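Local coordinates for fibronectin type III domain-containing protein (Simiduia agarivorans, PDB 6P2K) that probably hydrolyses xyloglucan-type beta-glucans, as a glycoside hydrolase of family 74 whose catalytic region is built from seven-bladed beta-propellers, at residues Ala62-Pro67 and Ala103-Lys108. Residues are numbered along the deposited sequence; the frame is centred on the assembly and turned at random.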
loop_
_atom_site.group_PDB
_atom_site.type_symbol
_atom_site.label_atom_id
_atom_site.label_comp_id
_atom_site.label_asym_id
_atom_site.label_seq_id
_atom_site.Cartn_x
_atom_site.Cartn_y
_atom_site.Cartn_z
ATOM N N ALA B 62 -2.481 -48.743 30.031
ATOM C CA ALA B 62 -2.045 -49.895 29.254
ATOM C C ALA B 62 -3.231 -50.523 28.535
ATOM O O ALA B 62 -4.354 -50.530 29.045
ATOM C CB ALA B 62 -1.359 -50.941 30.140
ATOM N N VAL B 63 -2.959 -51.049 27.344
ATOM C CA VAL B 63 -3.925 -51.812 26.561
ATOM C C VAL B 63 -3.205 -53.021 25.979
ATOM O O VAL B 63 -2.076 -52.905 25.491
ATOM C CB VAL B 63 -4.564 -50.965 25.437
ATOM C CG1 VAL B 63 -5.540 -51.801 24.623
ATOM C CG2 VAL B 63 -5.265 -49.746 26.007
ATOM N N ALA B 64 -3.854 -54.183 26.035
ATOM C CA ALA B 64 -3.287 -55.403 25.476
ATOM C C ALA B 64 -4.388 -56.235 24.839
ATOM O O ALA B 64 -5.450 -56.428 25.436
ATOM C CB ALA B 64 -2.558 -56.226 26.544
ATOM N N VAL B 65 -4.130 -56.721 23.628
ATOM C CA VAL B 65 -5.038 -57.613 22.916
ATOM C C VAL B 65 -4.523 -59.036 23.063
ATOM O O VAL B 65 -3.318 -59.284 22.949
ATOM C CB VAL B 65 -5.162 -57.214 21.433
ATOM C CG1 VAL B 65 -6.341 -57.919 20.792
ATOM C CG2 VAL B 65 -5.304 -55.709 21.299
ATOM N N THR B 66 -5.427 -59.971 23.313
ATOM C CA THR B 66 -5.010 -61.347 23.546
ATOM C C THR B 66 -4.479 -61.966 22.259
ATOM O O THR B 66 -5.151 -61.901 21.223
ATOM C CB THR B 66 -6.162 -62.186 24.079
ATOM O OG1 THR B 66 -7.256 -62.133 23.158
ATOM C CG2 THR B 66 -6.603 -61.681 25.437
ATOM N N PRO B 67 -3.288 -62.554 22.279
ATOM C CA PRO B 67 -2.835 -63.337 21.126
ATOM C C PRO B 67 -3.830 -64.439 20.785
ATOM O O PRO B 67 -4.218 -65.236 21.641
ATOM C CB PRO B 67 -1.494 -63.912 21.597
ATOM C CG PRO B 67 -1.019 -62.929 22.620
ATOM C CD PRO B 67 -2.250 -62.438 23.315
ATOM N N ALA B 103 -0.462 -50.734 34.813
ATOM C CA ALA B 103 0.152 -50.109 33.650
ATOM C C ALA B 103 0.919 -51.088 32.768
ATOM O O ALA B 103 1.667 -50.647 31.889
ATOM C CB ALA B 103 1.087 -48.978 34.088
ATOM N N SER B 104 0.756 -52.396 32.967
ATOM C CA SER B 104 1.438 -53.386 32.143
ATOM C C SER B 104 0.602 -54.656 32.087
ATOM O O SER B 104 0.114 -55.124 33.120
ATOM C CB SER B 104 2.835 -53.708 32.691
ATOM O OG SER B 104 3.494 -52.548 33.167
ATOM N N ILE B 105 0.438 -55.207 30.885
ATOM C CA ILE B 105 -0.196 -56.509 30.694
ATOM C C ILE B 105 0.644 -57.300 29.700
ATOM O O ILE B 105 0.990 -56.790 28.629
ATOM C CB ILE B 105 -1.651 -56.391 30.194
ATOM C CG1 ILE B 105 -2.434 -55.374 31.026
ATOM C CG2 ILE B 105 -2.339 -57.744 30.245
ATOM C CD1 ILE B 105 -3.384 -54.523 30.206
ATOM N N ALA B 106 0.975 -58.542 30.052
ATOM C CA ALA B 106 1.815 -59.381 29.210
ATOM C C ALA B 106 1.293 -60.809 29.217
ATOM O O ALA B 106 0.888 -61.327 30.263
ATOM C CB ALA B 106 3.278 -59.355 29.674
ATOM N N PHE B 107 1.313 -61.442 28.048
ATOM C CA PHE B 107 0.850 -62.809 27.871
ATOM C C PHE B 107 2.030 -63.764 27.725
ATOM O O PHE B 107 3.137 -63.371 27.349
ATOM C CB PHE B 107 -0.059 -62.922 26.642
ATOM C CG PHE B 107 -1.288 -62.062 26.711
ATOM C CD1 PHE B 107 -1.260 -60.754 26.263
ATOM C CD2 PHE B 107 -2.472 -62.566 27.219
ATOM C CE1 PHE B 107 -2.388 -59.963 26.322
ATOM C CE2 PHE B 107 -3.603 -61.779 27.280
ATOM C CZ PHE B 107 -3.561 -60.475 26.830
ATOM N N LYS B 108 1.775 -65.030 28.017
ATOM C CA LYS B 108 2.807 -66.050 27.882
ATOM C C LYS B 108 2.872 -66.530 26.435
ATOM O O LYS B 108 1.828 -66.800 25.832
ATOM C CB LYS B 108 2.524 -67.222 28.816
ATOM C CG LYS B 108 3.512 -68.372 28.711
ATOM C CD LYS B 108 3.327 -69.350 29.863
ATOM C CE LYS B 108 3.994 -70.685 29.577
ATOM N NZ LYS B 108 3.744 -71.672 30.668
#
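Phe107 reaches across from the first strand of one beta-propeller blade to Thr66 and Pro67, at the end of the first strand of the preceding blade. Strands 60-66 and 102-108 start their four-stranded antiparallel sheets and run nearly parallel, 14° apart in these segments, the gap between them widening from Ala62 and Ala103 toward Thr66 and Phe107. At the tight end the Ala62 methyl packs on the backbone of Ala103, CB 3.5 Å from Ala103 C. Next along, Ala64 CB lies 3.8 Å from Ile105 CB, while the Ile105 CD1 methyl bends back to touch both Ala62 CB and Ala64 CB, 4.1 Å from the former.

At the wide end the Phe107 ring bridges the gap, CG anti to its own carbonyl carbon (chi1 -60°). Pro67 CD lies over one face, 3.6 Å from the ring centroid, and Thr66 CA joins it as a second CH-pi donor at 4.1 Å. Ala64 CB meets the ring edge near its plane, 3.7 Å from CE1. An alanine in place of Phe107 would probably leave a gap beneath Thr66 and Pro67 and deprive both of their aromatic CH-pi partner. Ile115 of the neighbouring strand 114-119 also touches the Phe107 side chain, and Phe74 of strand 72-77 packs on Ile105, tying the contact into both blades. Thr66 divides its branches: OG1, set between the backbone N and the carbonyl carbon (chi1 57°), hydrogen-bonds the backbone O of Lys72 within its own blade, which leaves the CG2 methyl beside the backbone N, turned to the ring and 3.5 Å from Phe107 CE2.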